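Local structure of hypothetical protein SP2199 (Streptococcus pneumoniae TIGR4, 2IBO) at residues L7-L12 and D23-Y28; E58-A63 and V70-K75. The protein is of unknown function, though as a member of the thiamine-binding protein family it may bind thiamine or a related ligand. One frame throughout, in Å; residues are numbered along the deposited sequence.

Contact 1: L7-L12 and D23-Y28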
ATOM      1  N   LEU A   7       1.143   6.506  -8.065  1.00 18.81           N
ATOM      2  CA  LEU A   7       1.362   5.245  -8.779  1.00 20.76           C
ATOM      3  C   LEU A   7       2.792   4.722  -8.692  1.00 21.05           C
ATOM      4  O   LEU A   7       3.768   5.483  -8.807  1.00 20.97           O
ATOM      5  CB  LEU A   7       0.959   5.394 -10.261  1.00 23.41           C
ATOM      6  CG  LEU A   7       1.160   4.182 -11.196  1.00 23.91           C
ATOM      7  CD1 LEU A   7       0.200   3.024 -10.800  1.00 22.82           C
ATOM      8  CD2 LEU A   7       0.932   4.614 -12.642  1.00 21.13           C
ATOM      9  N   GLN A   8       2.889   3.418  -8.456  1.00 18.02           N
ATOM     10  CA  GLN A   8       4.167   2.722  -8.379  1.00 20.06           C
ATOM     11  C   GLN A   8       4.014   1.444  -9.169  1.00 19.38           C
ATOM     12  O   GLN A   8       3.151   0.615  -8.872  1.00 17.89           O
ATOM     13  CB  GLN A   8       4.534   2.353  -6.948  1.00 28.06           C
ATOM     14  CG  GLN A   8       5.768   1.479  -6.885  1.00 30.64           C
ATOM     15  CD  GLN A   8       6.155   1.087  -5.473  1.00 35.96           C
ATOM     16  OE1 GLN A   8       7.284   0.650  -5.232  1.00 36.27           O
ATOM     17  NE2 GLN A   8       5.220   1.236  -4.528  1.00 37.14           N
ATOM     18  N   VAL A   9       4.842   1.287 -10.187  1.00 27.90           N
ATOM     19  CA  VAL A   9       4.770   0.095 -10.995  1.00 29.63           C
ATOM     20  C   VAL A   9       5.968  -0.784 -10.721  1.00 32.04           C
ATOM     21  O   VAL A   9       7.114  -0.364 -10.901  1.00 31.48           O
ATOM     22  CB  VAL A   9       4.739   0.425 -12.497  1.00 12.80           C
ATOM     23  CG1 VAL A   9       4.795  -0.868 -13.300  1.00 14.08           C
ATOM     24  CG2 VAL A   9       3.475   1.224 -12.836  1.00 10.00           C
ATOM     25  N   LEU A  10       5.693  -1.998 -10.253  1.00 34.69           N
ATOM     26  CA  LEU A  10       6.748  -2.962  -9.989  1.00 38.11           C
ATOM     27  C   LEU A  10       6.571  -4.116 -10.959  1.00 39.98           C
ATOM     28  O   LEU A  10       5.811  -5.052 -10.697  1.00 39.17           O
ATOM     29  CB  LEU A  10       6.683  -3.491  -8.558  1.00 52.81           C
ATOM     30  CG  LEU A  10       6.957  -2.479  -7.453  1.00 52.35           C
ATOM     31  CD1 LEU A  10       6.887  -3.190  -6.116  1.00 51.95           C
ATOM     32  CD2 LEU A  10       8.316  -1.832  -7.658  1.00 50.32           C
ATOM     33  N   PRO A  11       7.248  -4.046 -12.115  1.00 81.10           N
ATOM     34  CA  PRO A  11       7.122  -5.131 -13.084  1.00 73.27           C
ATOM     35  C   PRO A  11       7.941  -6.296 -12.543  1.00 85.66           C
ATOM     36  O   PRO A  11       9.046  -6.099 -12.024  1.00 76.70           O
ATOM     37  CB  PRO A  11       7.717  -4.527 -14.353  1.00 43.47           C
ATOM     38  CG  PRO A  11       8.829  -3.675 -13.799  1.00 43.21           C
ATOM     39  CD  PRO A  11       8.175  -3.004 -12.600  1.00 42.48           C
ATOM     40  N   LEU A  12       7.386  -7.497 -12.632  1.00 82.52           N
ATOM     41  CA  LEU A  12       8.085  -8.676 -12.151  1.00 84.51           C
ATOM     42  C   LEU A  12       8.812  -9.312 -13.330  1.00 75.86           C
ATOM     43  O   LEU A  12       8.478 -10.407 -13.783  1.00 75.75           O
ATOM     44  CB  LEU A  12       7.091  -9.644 -11.513  1.00 44.13           C
ATOM     45  CG  LEU A  12       6.204  -8.962 -10.470  1.00 42.35           C
ATOM     46  CD1 LEU A  12       5.316 -10.008  -9.825  1.00 42.35           C
ATOM     47  CD2 LEU A  12       7.055  -8.246  -9.427  1.00 39.97           C
ATOM     48  N   ASP A  23      10.185   3.254 -17.749  1.00 30.50           N
ATOM     49  CA  ASP A  23      10.393   4.422 -18.597  1.00 30.44           C
ATOM     50  C   ASP A  23       9.122   4.706 -19.386  1.00 29.67           C
ATOM     51  O   ASP A  23       8.711   5.856 -19.512  1.00 29.10           O
ATOM     52  CB  ASP A  23      11.559   4.191 -19.569  1.00 43.10           C
ATOM     53  CG  ASP A  23      12.909   4.470 -18.935  1.00 43.07           C
ATOM     54  OD1 ASP A  23      13.940   4.252 -19.609  1.00 44.55           O
ATOM     55  OD2 ASP A  23      12.942   4.913 -17.770  1.00 41.86           O
ATOM     56  N   GLN A  24       8.499   3.651 -19.906  1.00 30.57           N
ATOM     57  CA  GLN A  24       7.278   3.799 -20.699  1.00 32.26           C
ATOM     58  C   GLN A  24       6.111   4.373 -19.907  1.00 31.67           C
ATOM     59  O   GLN A  24       5.357   5.202 -20.415  1.00 32.35           O
ATOM     60  CB  GLN A  24       6.859   2.456 -21.299  1.00 57.29           C
ATOM     61  CG  GLN A  24       7.872   1.855 -22.250  1.00 61.86           C
ATOM     62  CD  GLN A  24       8.113   2.704 -23.490  1.00 65.31           C
ATOM     63  OE1 GLN A  24       8.526   3.867 -23.409  1.00 64.93           O
ATOM     64  NE2 GLN A  24       7.858   2.116 -24.653  1.00 68.04           N
ATOM     65  N   VAL A  25       5.956   3.936 -18.661  1.00 30.82           N
ATOM     66  CA  VAL A  25       4.863   4.447 -17.873  1.00 29.60           C
ATOM     67  C   VAL A  25       5.087   5.926 -17.544  1.00 29.50           C
ATOM     68  O   VAL A  25       4.141   6.724 -17.545  1.00 31.07           O
ATOM     69  CB  VAL A  25       4.672   3.623 -16.586  1.00 15.37           C
ATOM     70  CG1 VAL A  25       3.542   4.226 -15.751  1.00 14.47           C
ATOM     71  CG2 VAL A  25       4.336   2.167 -16.944  1.00 11.45           C
ATOM     72  N   ILE A  26       6.337   6.295 -17.282  1.00 26.43           N
ATOM     73  CA  ILE A  26       6.663   7.681 -16.964  1.00 25.53           C
ATOM     74  C   ILE A  26       6.413   8.566 -18.188  1.00 26.06           C
ATOM     75  O   ILE A  26       5.744   9.598 -18.096  1.00 25.92           O
ATOM     76  CB  ILE A  26       8.143   7.822 -16.513  1.00 14.40           C
ATOM     77  CG1 ILE A  26       8.341   7.161 -15.143  1.00 13.21           C
ATOM     78  CG2 ILE A  26       8.534   9.309 -16.426  1.00 13.22           C
ATOM     79  CD1 ILE A  26       7.813   8.001 -13.970  1.00 13.41           C
ATOM     80  N   ALA A  27       6.948   8.157 -19.335  1.00 29.58           N
ATOM     81  CA  ALA A  27       6.784   8.915 -20.581  1.00 28.03           C
ATOM     82  C   ALA A  27       5.302   9.118 -20.886  1.00 26.88           C
ATOM     83  O   ALA A  27       4.861  10.227 -21.177  1.00 26.44           O
ATOM     84  CB  ALA A  27       7.459   8.186 -21.740  1.00 25.33           C
ATOM     85  N   TYR A  28       4.533   8.042 -20.823  1.00 17.92           N
ATOM     86  CA  TYR A  28       3.107   8.151 -21.073  1.00 17.83           C
ATOM     87  C   TYR A  28       2.496   9.183 -20.143  1.00 18.72           C
ATOM     88  O   TYR A  28       1.785  10.068 -20.589  1.00 17.94           O
ATOM     89  CB  TYR A  28       2.389   6.824 -20.842  1.00 28.18           C
ATOM     90  CG  TYR A  28       0.903   7.027 -20.712  1.00 28.57           C
ATOM     91  CD1 TYR A  28       0.138   7.410 -21.807  1.00 26.83           C
ATOM     92  CD2 TYR A  28       0.278   6.942 -19.469  1.00 29.44           C
ATOM     93  CE1 TYR A  28      -1.211   7.719 -21.668  1.00 28.24           C
ATOM     94  CE2 TYR A  28      -1.073   7.249 -19.318  1.00 29.80           C
ATOM     95  CZ  TYR A  28      -1.803   7.640 -20.424  1.00 29.51           C
ATOM     96  OH  TYR A  28      -3.106   8.010 -20.262  1.00 28.05           O
TER

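Contact 2: E58-A63 and V70-K75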
ATOM      1  N   GLU A  58      -4.747   3.684 -18.462  1.00 25.08           N
ATOM      2  CA  GLU A  58      -3.855   3.706 -19.617  1.00 26.66           C
ATOM      3  C   GLU A  58      -2.421   3.415 -19.175  1.00 26.09           C
ATOM      4  O   GLU A  58      -1.715   2.632 -19.806  1.00 25.90           O
ATOM      5  CB  GLU A  58      -3.916   5.063 -20.326  1.00 60.91           C
ATOM      6  CG  GLU A  58      -4.373   4.985 -21.778  1.00 65.98           C
ATOM      7  CD  GLU A  58      -3.459   4.135 -22.644  1.00 68.10           C
ATOM      8  OE1 GLU A  58      -3.808   3.886 -23.817  1.00 69.75           O
ATOM      9  OE2 GLU A  58      -2.389   3.720 -22.159  1.00 69.57           O
ATOM     10  N   ALA A  59      -1.995   4.044 -18.084  1.00 29.37           N
ATOM     11  CA  ALA A  59      -0.648   3.838 -17.579  1.00 28.27           C
ATOM     12  C   ALA A  59      -0.401   2.348 -17.384  1.00 28.25           C
ATOM     13  O   ALA A  59       0.640   1.821 -17.777  1.00 26.03           O
ATOM     14  CB  ALA A  59      -0.462   4.584 -16.261  1.00 15.24           C
ATOM     15  N   LEU A  60      -1.370   1.666 -16.783  1.00 33.57           N
ATOM     16  CA  LEU A  60      -1.226   0.238 -16.546  1.00 35.52           C
ATOM     17  C   LEU A  60      -1.226  -0.576 -17.840  1.00 36.81           C
ATOM     18  O   LEU A  60      -0.478  -1.545 -17.955  1.00 37.37           O
ATOM     19  CB  LEU A  60      -2.314  -0.252 -15.582  1.00 38.68           C
ATOM     20  CG  LEU A  60      -2.033   0.092 -14.107  1.00 38.42           C
ATOM     21  CD1 LEU A  60      -3.209  -0.296 -13.239  1.00 37.09           C
ATOM     22  CD2 LEU A  60      -0.778  -0.632 -13.649  1.00 38.30           C
ATOM     23  N   GLU A  61      -2.046  -0.178 -18.815  1.00 32.78           N
ATOM     24  CA  GLU A  61      -2.089  -0.875 -20.103  1.00 33.14           C
ATOM     25  C   GLU A  61      -0.746  -0.678 -20.813  1.00 32.74           C
ATOM     26  O   GLU A  61      -0.256  -1.575 -21.490  1.00 33.61           O
ATOM     27  CB  GLU A  61      -3.242  -0.350 -20.964  1.00 51.85           C
ATOM     28  CG  GLU A  61      -4.613  -0.602 -20.347  1.00 54.63           C
ATOM     29  CD  GLU A  61      -5.766  -0.061 -21.178  1.00 58.04           C
ATOM     30  OE1 GLU A  61      -5.683   1.094 -21.657  1.00 59.21           O
ATOM     31  OE2 GLU A  61      -6.769  -0.792 -21.336  1.00 59.95           O
ATOM     32  N   VAL A  62      -0.140   0.491 -20.651  1.00 31.91           N
ATOM     33  CA  VAL A  62       1.161   0.728 -21.257  1.00 33.29           C
ATOM     34  C   VAL A  62       2.160  -0.239 -20.622  1.00 35.44           C
ATOM     35  O   VAL A  62       2.875  -0.950 -21.330  1.00 36.97           O
ATOM     36  CB  VAL A  62       1.674   2.163 -21.004  1.00 21.29           C
ATOM     37  CG1 VAL A  62       3.123   2.273 -21.439  1.00 18.54           C
ATOM     38  CG2 VAL A  62       0.815   3.179 -21.745  1.00 19.89           C
ATOM     39  N   ALA A  63       2.203  -0.268 -19.288  1.00 36.77           N
ATOM     40  CA  ALA A  63       3.132  -1.148 -18.569  1.00 38.70           C
ATOM     41  C   ALA A  63       2.920  -2.615 -18.931  1.00 39.70           C
ATOM     42  O   ALA A  63       3.884  -3.373 -19.078  1.00 38.36           O
ATOM     43  CB  ALA A  63       2.982  -0.964 -17.060  1.00 27.54           C
ATOM     44  N   VAL A  70       2.729  -7.538 -14.453  1.00 39.24           N
ATOM     45  CA  VAL A  70       2.832  -6.198 -13.900  1.00 35.53           C
ATOM     46  C   VAL A  70       2.049  -6.071 -12.594  1.00 32.94           C
ATOM     47  O   VAL A  70       0.868  -6.432 -12.518  1.00 31.88           O
ATOM     48  CB  VAL A  70       2.321  -5.140 -14.914  1.00 43.62           C
ATOM     49  CG1 VAL A  70       2.491  -3.749 -14.358  1.00 44.77           C
ATOM     50  CG2 VAL A  70       3.090  -5.256 -16.201  1.00 44.54           C
ATOM     51  N   PHE A  71       2.731  -5.593 -11.558  1.00 35.10           N
ATOM     52  CA  PHE A  71       2.093  -5.372 -10.268  1.00 32.37           C
ATOM     53  C   PHE A  71       2.184  -3.887  -9.949  1.00 30.68           C
ATOM     54  O   PHE A  71       3.228  -3.252 -10.157  1.00 30.56           O
ATOM     55  CB  PHE A  71       2.773  -6.162  -9.146  1.00 22.20           C
ATOM     56  CG  PHE A  71       2.158  -5.921  -7.793  1.00 20.96           C
ATOM     57  CD1 PHE A  71       2.540  -4.833  -7.026  1.00 20.56           C
ATOM     58  CD2 PHE A  71       1.115  -6.715  -7.343  1.00 20.70           C
ATOM     59  CE1 PHE A  71       1.892  -4.532  -5.839  1.00 20.46           C
ATOM     60  CE2 PHE A  71       0.458  -6.429  -6.160  1.00 20.49           C
ATOM     61  CZ  PHE A  71       0.841  -5.329  -5.401  1.00 21.05           C
ATOM     62  N   ALA A  72       1.104  -3.326  -9.422  1.00 21.24           N
ATOM     63  CA  ALA A  72       1.119  -1.908  -9.116  1.00 19.63           C
ATOM     64  C   ALA A  72       0.484  -1.590  -7.784  1.00 18.65           C
ATOM     65  O   ALA A  72      -0.469  -2.238  -7.367  1.00 18.53           O
ATOM     66  CB  ALA A  72       0.406  -1.127 -10.234  1.00 11.53           C
ATOM     67  N   ASN A  73       1.037  -0.585  -7.115  1.00 16.30           N
ATOM     68  CA  ASN A  73       0.514  -0.115  -5.847  1.00 15.87           C
ATOM     69  C   ASN A  73      -0.085   1.200  -6.257  1.00 15.08           C
ATOM     70  O   ASN A  73       0.567   1.969  -6.956  1.00 14.75           O
ATOM     71  CB  ASN A  73       1.635   0.169  -4.841  1.00 19.51           C
ATOM     72  CG  ASN A  73       2.141  -1.079  -4.133  1.00 22.33           C
ATOM     73  OD1 ASN A  73       3.320  -1.154  -3.765  1.00 25.52           O
ATOM     74  ND2 ASN A  73       1.262  -2.049  -3.916  1.00 21.92           N
ATOM     75  N   VAL A  74      -1.315   1.468  -5.845  1.00 17.26           N
ATOM     76  CA  VAL A  74      -1.926   2.739  -6.178  1.00 16.73           C
ATOM     77  C   VAL A  74      -2.565   3.312  -4.934  1.00 17.10           C
ATOM     78  O   VAL A  74      -3.126   2.573  -4.126  1.00 17.69           O
ATOM     79  CB  VAL A  74      -3.017   2.591  -7.263  1.00 18.15           C
ATOM     80  CG1 VAL A  74      -3.539   3.962  -7.654  1.00 18.01           C
ATOM     81  CG2 VAL A  74      -2.453   1.882  -8.474  1.00 17.41           C
ATOM     82  N   LYS A  75      -2.456   4.626  -4.774  1.00 29.70           N
ATOM     83  CA  LYS A  75      -3.063   5.317  -3.654  1.00 29.74           C
ATOM     84  C   LYS A  75      -4.030   6.291  -4.277  1.00 31.71           C
ATOM     85  O   LYS A  75      -3.676   7.018  -5.210  1.00 32.97           O
ATOM     86  CB  LYS A  75      -2.032   6.106  -2.855  1.00 17.53           C
ATOM     87  CG  LYS A  75      -1.228   5.296  -1.894  1.00 14.85           C
ATOM     88  CD  LYS A  75      -0.109   6.140  -1.315  1.00 16.01           C
ATOM     89  CE  LYS A  75       0.838   5.290  -0.492  1.00 15.89           C
ATOM     90  NZ  LYS A  75       2.019   6.093  -0.071  1.00 19.14           N
TER

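Contact 1: L7-L12 and D23-Y28
Val-25 meets Leu-7 and Val-9 where helix 16-31 lies across one face of the antiparallel sheet of a ferredoxin-like (beta-alpha-beta-beta-alpha-beta) fold. Strand 2-11 supplies the floor: residues 7 and 9 both point at the helix, while Gln-8 and Leu-10 between them belong to the other face, where both pack on Phe-71 of the second subunit.

The tight part is a small knot of methyl groups. Val-25 holds CG1 anti to its backbone N (chi1 178°), which sends that methyl between the two strand residues. There CG1 of Val-25 lies 4.1 Å from CD2 of Leu-7, the two side chains crossing at about a right angle. Val-9 comes instead tip to tip, with its CG2 4.2 Å from the same CG1 of Val-25. No hydrogen bond joins the segments, so this is purely apolar packing, and with 91 Å² buried in all it is a slender one. Helix 49-64 fills in beside it, Leu-56 resting against Leu-7 and Ala-63 against Val-25; Val-70 of the neighbouring strand packs on Val-9.

Away from this knot the contact opens quickly. Along the strand, Pro-11 and Leu-12 are poorly ordered; Pro-11 packs on Arg-18 and Val-21, earlier in the same helix. On the helix, Asp-23 and Ala-27 face solvent, and Gln-24 leans on Val-62 instead of on the strand. The closest pair of CA atoms, those of Val-9 and Val-25, are still 8.1 Å apart, a gap bridged by side chains alone. Leu-7 and Val-9 also meet each other beneath the helix: CD2 of Leu-7 is 4.2 Å from CG2 of Val-9, which makes the three methyls a nearly equilateral triangle.

Contact 2: E58-A63 and V70-K75
Leu-60 and Ala-63 reach down from helix 49-64 onto Ala-72 and Val-70, and the apolar contacts come in two pairs. Leu-60 puts CG anti to its carbonyl carbon (chi1 -78°); although its CB does not aim straight at the strand, the branch runs forward until CD2 is 3.6 Å from CB of Ala-72. About one helical turn further on from Leu-60, Ala-63 sets its CB 3.9 Å from CG1 of Val-70.

The second methyl of Val-70 makes a different kind of contact, with backbone: its CG2 sits 3.5 Å from the carbonyl O of Ala-63. Val-70 thus straddles the end of the segment, one methyl on the side chain and one on the peptide.

This is the second alpha-beta step of the ferredoxin-like fold, with the helix lying over the strand that follows it. Strand 70-79 is an edge of the sheet only within its own chain, because residues 70-75 pair antiparallel with a strand of the fourth subunit; Ile-76 of that subunit packs on Leu-60.

The polar side chains of the strand, Asn-73 and Lys-75, lie on its other face. Lys-75 NZ forms salt bridges with Glu-42 of its own chain and with Glu-42 of the third subunit.

From the N terminus, strand 2-11 runs through a short turn into helix 16-31, and contact 1 closes that first loop. The hairpin of strands 35-38 and 43-46 follows before helix 49-64 leads back to the sheet, where contact 2 closes the loop between residues 63 and 70. The two loops are in series, neither nesting nor crossing, yet they meet in space. Their strands are antiparallel neighbours, joined by probable hydrogen bonds from Leu-10 N to Phe-71 O (2.8 Å) and from Asn-73 N to Gln-8 O (3.0 Å). Above, the helices touch through Val-25 and Ala-63, so both layers tie the contacts together.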